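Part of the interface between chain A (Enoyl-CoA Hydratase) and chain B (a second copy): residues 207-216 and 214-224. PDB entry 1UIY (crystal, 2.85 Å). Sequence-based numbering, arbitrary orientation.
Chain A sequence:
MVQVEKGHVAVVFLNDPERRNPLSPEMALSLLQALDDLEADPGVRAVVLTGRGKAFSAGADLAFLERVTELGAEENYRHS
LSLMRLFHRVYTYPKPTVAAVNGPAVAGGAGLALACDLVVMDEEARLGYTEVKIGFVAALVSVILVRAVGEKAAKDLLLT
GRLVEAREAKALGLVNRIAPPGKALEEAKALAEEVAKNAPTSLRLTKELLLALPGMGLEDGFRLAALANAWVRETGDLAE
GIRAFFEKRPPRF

Chain A 207-216: KELLLALPGM
Chain B, residues 214-224: PGMGLEDGFRL

The A stretch enters as a helix already under way at A:Lys207, passes into a 3-10 turn at A:Leu213 and A:Pro214, and ends extended at A:Met216 (phi/psi -167/161). In chain B the same extended B:Met216 leads through the N-cap B:Gly217 into helix 218-224. The helix axes run roughly antiparallel, at 145° and 10.4 Å at closest approach. Register is set by A:Ala212 opposite B:Asp220 (CA-CA 5.4 Å) and by A:Met216 and B:Met216 (CA-CA 6.1 Å).

Charge pairing centres on B:Arg223 (chi1-chi3 m, t, t). Its NH1 forms a salt bridge with OD2 of B:Asp220 (chi1 m) at 2.7 Å within the helix, while its NE makes a long one, 3.6 Å, to OE1 of A:Glu208 (t, p), near the guanidinium plane. A:Leu211 (m, t) lays CB over one face of that group.

No direct hydrogen bond crosses the contact; water supplies the protons that join acceptor oxygens. Water 1 donates to A:Glu208 OE2 (2.7 Å) and B:Arg223 O (2.9 Å), water 2 to A:Leu211 O (3.1 Å) and B:Asp220 OD1 (2.7 Å).

The shortest contacts bring CA and CB of A:Ala212 each to 3.0 Å from B:Asp220 OD2, close for carbon and oxygen. The selenomethionines A:Met216 and B:Met216 (both p, t, chi3 95°) make a loose apolar contact, A:Met216 CE to B:Met216 SE at 4.5 Å; A:Met216 CE also lies 4.1 Å from B:Asp220 CB.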

ATOM      1  N   LYS A 207     -11.841  16.123   3.467  1.00 38.80           N
ATOM      2  CA  LYS A 207     -12.414  14.802   3.608  1.00 40.03           C
ATOM      3  C   LYS A 207     -11.799  13.866   2.568  1.00 40.79           C
ATOM      4  O   LYS A 207     -11.373  12.745   2.891  1.00 42.45           O
ATOM      5  CB  LYS A 207     -13.940  14.888   3.463  1.00 39.07           C
ATOM      6  CG  LYS A 207     -14.623  15.403   4.734  1.00 40.41           C
ATOM      7  CD  LYS A 207     -16.018  15.980   4.493  1.00 40.58           C
ATOM      8  CE  LYS A 207     -16.972  14.973   3.888  1.00 38.17           C
ATOM      9  NZ  LYS A 207     -17.161  13.798   4.756  1.00 36.88           N
ATOM     10  N   GLU A 208     -11.737  14.335   1.327  1.00 39.00           N
ATOM     11  CA  GLU A 208     -11.164  13.546   0.246  1.00 38.01           C
ATOM     12  C   GLU A 208      -9.773  13.065   0.665  1.00 36.40           C
ATOM     13  O   GLU A 208      -9.443  11.889   0.551  1.00 32.43           O
ATOM     14  CB  GLU A 208     -11.062  14.397  -1.023  1.00 40.08           C
ATOM     15  CG  GLU A 208     -10.615  13.619  -2.247  1.00 43.02           C
ATOM     16  CD  GLU A 208     -11.735  12.796  -2.848  1.00 47.97           C
ATOM     17  OE1 GLU A 208     -12.483  12.131  -2.082  1.00 45.09           O
ATOM     18  OE2 GLU A 208     -11.860  12.812  -4.097  1.00 51.72           O
ATOM     19  N   LEU A 209      -8.966  13.996   1.159  1.00 36.71           N
ATOM     20  CA  LEU A 209      -7.621  13.684   1.606  1.00 36.81           C
ATOM     21  C   LEU A 209      -7.576  12.635   2.708  1.00 35.92           C
ATOM     22  O   LEU A 209      -6.821  11.663   2.623  1.00 36.68           O
ATOM     23  CB  LEU A 209      -6.928  14.945   2.112  1.00 37.78           C
ATOM     24  CG  LEU A 209      -6.323  15.899   1.089  1.00 40.97           C
ATOM     25  CD1 LEU A 209      -5.670  17.047   1.843  1.00 41.16           C
ATOM     26  CD2 LEU A 209      -5.289  15.183   0.222  1.00 39.14           C
ATOM     27  N   LEU A 210      -8.373  12.835   3.751  1.00 34.15           N
ATOM     28  CA  LEU A 210      -8.377  11.898   4.872  1.00 33.43           C
ATOM     29  C   LEU A 210      -8.784  10.494   4.465  1.00 32.32           C
ATOM     30  O   LEU A 210      -8.560   9.539   5.196  1.00 31.57           O
ATOM     31  CB  LEU A 210      -9.302  12.396   5.980  1.00 32.12           C
ATOM     32  CG  LEU A 210      -8.916  13.748   6.567  1.00 31.61           C
ATOM     33  CD1 LEU A 210      -9.912  14.129   7.652  1.00 30.51           C
ATOM     34  CD2 LEU A 210      -7.502  13.674   7.120  1.00 29.92           C
ATOM     35  N   LEU A 211      -9.385  10.370   3.294  1.00 32.57           N
ATOM     36  CA  LEU A 211      -9.809   9.069   2.817  1.00 32.72           C
ATOM     37  C   LEU A 211      -8.611   8.304   2.310  1.00 33.14           C
ATOM     38  O   LEU A 211      -8.272   7.238   2.816  1.00 34.43           O
ATOM     39  CB  LEU A 211     -10.808   9.229   1.672  1.00 33.16           C
ATOM     40  CG  LEU A 211     -12.162   9.842   2.030  1.00 34.74           C
ATOM     41  CD1 LEU A 211     -12.904  10.220   0.755  1.00 34.21           C
ATOM     42  CD2 LEU A 211     -12.969   8.852   2.867  1.00 32.42           C
ATOM     43  N   ALA A 212      -7.968   8.898   1.312  1.00 33.98           N
ATOM     44  CA  ALA A 212      -6.823   8.333   0.612  1.00 31.96           C
ATOM     45  C   ALA A 212      -5.508   8.167   1.347  1.00 32.80           C
ATOM     46  O   ALA A 212      -4.831   7.151   1.166  1.00 33.03           O
ATOM     47  CB  ALA A 212      -6.579   9.141  -0.641  1.00 29.62           C
ATOM     48  N   LEU A 213      -5.132   9.149   2.160  1.00 32.29           N
ATOM     49  CA  LEU A 213      -3.840   9.084   2.833  1.00 33.02           C
ATOM     50  C   LEU A 213      -3.466   7.781   3.548  1.00 32.64           C
ATOM     51  O   LEU A 213      -2.452   7.172   3.223  1.00 29.52           O
ATOM     52  CB  LEU A 213      -3.668  10.290   3.760  1.00 32.58           C
ATOM     53  CG  LEU A 213      -3.454  11.577   2.944  1.00 34.24           C
ATOM     54  CD1 LEU A 213      -3.083  12.742   3.864  1.00 32.86           C
ATOM     55  CD2 LEU A 213      -2.347  11.351   1.907  1.00 30.74           C
ATOM     56  N   PRO A 214      -4.285   7.325   4.504  1.00 32.92           N
ATOM     57  CA  PRO A 214      -3.995   6.086   5.231  1.00 33.67           C
ATOM     58  C   PRO A 214      -3.490   4.965   4.318  1.00 36.61           C
ATOM     59  O   PRO A 214      -2.674   4.128   4.725  1.00 37.76           O
ATOM     60  CB  PRO A 214      -5.335   5.742   5.855  1.00 31.91           C
ATOM     61  CG  PRO A 214      -5.900   7.087   6.135  1.00 33.35           C
ATOM     62  CD  PRO A 214      -5.614   7.839   4.866  1.00 31.95           C
ATOM     63  N   GLY A 215      -3.971   4.964   3.079  1.00 37.68           N
ATOM     64  CA  GLY A 215      -3.578   3.939   2.140  1.00 38.83           C
ATOM     65  C   GLY A 215      -2.394   4.282   1.257  1.00 42.39           C
ATOM     66  O   GLY A 215      -2.422   3.952   0.064  1.00 43.94           O
HETATM   67  N   MSE A 216      -1.361   4.931   1.806  1.00 40.90           N
HETATM   68  CA  MSE A 216      -0.183   5.263   1.002  1.00 39.34           C
HETATM   69  C   MSE A 216       1.078   5.718   1.739  1.00 38.75           C
HETATM   70  O   MSE A 216       1.045   6.141   2.891  1.00 38.88           O
HETATM   71  CB  MSE A 216      -0.543   6.291  -0.080  1.00 39.82           C
HETATM   72  CG  MSE A 216      -1.119   7.598   0.414  1.00 40.72           C
HETATM   73 SE   MSE A 216      -1.586   8.746  -1.094  1.00 45.60          SE
HETATM   74  CE  MSE A 216      -3.437   8.292  -1.240  1.00 40.35           C
TER
ATOM     75  N   PRO B 214       1.671   3.325  -8.858  1.00 32.92           N
ATOM     76  CA  PRO B 214       2.024   1.945  -8.514  1.00 33.67           C
ATOM     77  C   PRO B 214       1.868   1.646  -7.020  1.00 36.61           C
ATOM     78  O   PRO B 214       1.533   0.521  -6.625  1.00 37.76           O
ATOM     79  CB  PRO B 214       3.471   1.849  -8.958  1.00 31.91           C
ATOM     80  CG  PRO B 214       3.488   2.735 -10.150  1.00 33.35           C
ATOM     81  CD  PRO B 214       2.723   3.939  -9.681  1.00 31.95           C
ATOM     82  N   GLY B 215       2.099   2.662  -6.197  1.00 37.68           N
ATOM     83  CA  GLY B 215       2.000   2.485  -4.767  1.00 38.83           C
ATOM     84  C   GLY B 215       0.651   2.816  -4.158  1.00 42.39           C
ATOM     85  O   GLY B 215       0.613   3.414  -3.075  1.00 43.94           O
HETATM   86  N   MSE B 216      -0.450   2.446  -4.822  1.00 40.90           N
HETATM   87  CA  MSE B 216      -1.776   2.719  -4.265  1.00 39.34           C
HETATM   88  C   MSE B 216      -2.976   2.010  -4.898  1.00 38.75           C
HETATM   89  O   MSE B 216      -2.927   1.523  -6.024  1.00 38.88           O
HETATM   90  CB  MSE B 216      -2.040   4.231  -4.222  1.00 39.82           C
HETATM   91  CG  MSE B 216      -1.963   4.955  -5.546  1.00 40.72           C
HETATM   92 SE   MSE B 216      -2.248   6.869  -5.289  1.00 45.60          SE
HETATM   93  CE  MSE B 216      -0.420   7.421  -5.183  1.00 40.35           C
ATOM     94  N   GLY B 217      -4.069   1.961  -4.146  1.00 37.30           N
ATOM     95  CA  GLY B 217      -5.265   1.309  -4.637  1.00 35.28           C
ATOM     96  C   GLY B 217      -5.922   2.026  -5.797  1.00 34.57           C
ATOM     97  O   GLY B 217      -5.777   3.232  -5.973  1.00 34.32           O
ATOM     98  N   LEU B 218      -6.670   1.266  -6.584  1.00 35.36           N
ATOM     99  CA  LEU B 218      -7.362   1.788  -7.746  1.00 34.16           C
ATOM    100  C   LEU B 218      -8.073   3.106  -7.429  1.00 33.34           C
ATOM    101  O   LEU B 218      -7.769   4.143  -8.025  1.00 32.52           O
ATOM    102  CB  LEU B 218      -8.360   0.744  -8.245  1.00 35.29           C
ATOM    103  CG  LEU B 218      -8.847   0.892  -9.685  1.00 39.25           C
ATOM    104  CD1 LEU B 218      -7.641   0.921 -10.634  1.00 37.90           C
ATOM    105  CD2 LEU B 218      -9.779  -0.272 -10.034  1.00 39.56           C
ATOM    106  N   GLU B 219      -9.002   3.072  -6.477  1.00 31.46           N
ATOM    107  CA  GLU B 219      -9.754   4.268  -6.099  1.00 29.45           C
ATOM    108  C   GLU B 219      -8.878   5.454  -5.678  1.00 28.58           C
ATOM    109  O   GLU B 219      -9.091   6.569  -6.142  1.00 28.49           O
ATOM    110  CB  GLU B 219     -10.757   3.937  -4.993  1.00 27.35           C
ATOM    111  CG  GLU B 219     -11.882   3.003  -5.424  1.00 28.30           C
ATOM    112  CD  GLU B 219     -11.404   1.675  -6.033  1.00 30.95           C
ATOM    113  OE1 GLU B 219     -10.546   0.989  -5.431  1.00 31.05           O
ATOM    114  OE2 GLU B 219     -11.903   1.308  -7.120  1.00 32.51           O
ATOM    115  N   ASP B 220      -7.902   5.243  -4.804  1.00 29.17           N
ATOM    116  CA  ASP B 220      -7.044   6.362  -4.425  1.00 29.11           C
ATOM    117  C   ASP B 220      -6.344   6.899  -5.678  1.00 28.46           C
ATOM    118  O   ASP B 220      -6.276   8.109  -5.892  1.00 28.85           O
ATOM    119  CB  ASP B 220      -6.036   5.925  -3.364  1.00 29.51           C
ATOM    120  CG  ASP B 220      -6.699   5.660  -2.013  1.00 31.97           C
ATOM    121  OD1 ASP B 220      -6.395   4.630  -1.371  1.00 36.25           O
ATOM    122  OD2 ASP B 220      -7.529   6.488  -1.589  1.00 30.92           O
ATOM    123  N   GLY B 221      -5.850   6.007  -6.525  1.00 26.51           N
ATOM    124  CA  GLY B 221      -5.218   6.463  -7.748  1.00 28.42           C
ATOM    125  C   GLY B 221      -6.167   7.355  -8.544  1.00 30.04           C
ATOM    126  O   GLY B 221      -5.771   8.396  -9.076  1.00 30.41           O
ATOM    127  N   PHE B 222      -7.432   6.953  -8.632  1.00 29.64           N
ATOM    128  CA  PHE B 222      -8.413   7.750  -9.349  1.00 28.76           C
ATOM    129  C   PHE B 222      -8.653   9.073  -8.626  1.00 29.75           C
ATOM    130  O   PHE B 222      -8.935  10.102  -9.253  1.00 30.20           O
ATOM    131  CB  PHE B 222      -9.721   6.975  -9.505  1.00 27.81           C
ATOM    132  CG  PHE B 222      -9.734   6.026 -10.692  1.00 29.28           C
ATOM    133  CD1 PHE B 222     -10.061   4.685 -10.533  1.00 27.18           C
ATOM    134  CD2 PHE B 222      -9.439   6.483 -11.976  1.00 30.31           C
ATOM    135  CE1 PHE B 222     -10.097   3.817 -11.620  1.00 24.08           C
ATOM    136  CE2 PHE B 222      -9.475   5.613 -13.072  1.00 27.07           C
ATOM    137  CZ  PHE B 222      -9.804   4.284 -12.884  1.00 26.06           C
ATOM    138  N   ARG B 223      -8.523   9.058  -7.303  1.00 30.66           N
ATOM    139  CA  ARG B 223      -8.723  10.280  -6.537  1.00 29.21           C
ATOM    140  C   ARG B 223      -7.614  11.218  -6.921  1.00 28.56           C
ATOM    141  O   ARG B 223      -7.836  12.414  -7.118  1.00 29.05           O
ATOM    142  CB  ARG B 223      -8.672  10.016  -5.039  1.00 29.25           C
ATOM    143  CG  ARG B 223      -9.851   9.231  -4.526  1.00 31.74           C
ATOM    144  CD  ARG B 223     -10.033   9.472  -3.046  1.00 35.33           C
ATOM    145  NE  ARG B 223     -11.199   8.774  -2.519  1.00 37.83           N
ATOM    146  CZ  ARG B 223     -11.210   7.488  -2.194  1.00 38.70           C
ATOM    147  NH1 ARG B 223     -10.108   6.765  -2.343  1.00 39.44           N
ATOM    148  NH2 ARG B 223     -12.314   6.935  -1.711  1.00 37.51           N
ATOM    149  N   LEU B 224      -6.415  10.662  -7.048  1.00 27.88           N
ATOM    150  CA  LEU B 224      -5.255  11.457  -7.430  1.00 27.07           C
ATOM    151  C   LEU B 224      -5.413  11.997  -8.852  1.00 25.11           C
ATOM    152  O   LEU B 224      -5.325  13.199  -9.071  1.00 21.51           O
ATOM    153  CB  LEU B 224      -3.984  10.615  -7.339  1.00 26.69           C
ATOM    154  CG  LEU B 224      -2.678  11.351  -7.627  1.00 27.17           C
ATOM    155  CD1 LEU B 224      -2.529  12.618  -6.772  1.00 27.53           C
ATOM    156  CD2 LEU B 224      -1.556  10.391  -7.357  1.00 27.52           C
TER
HETATM  157  O   HOH W   1     -10.422  13.371  -6.333  1.00 25.82           O
HETATM  158  O   HOH W   2      -7.736   4.763   0.950  1.00 21.84           O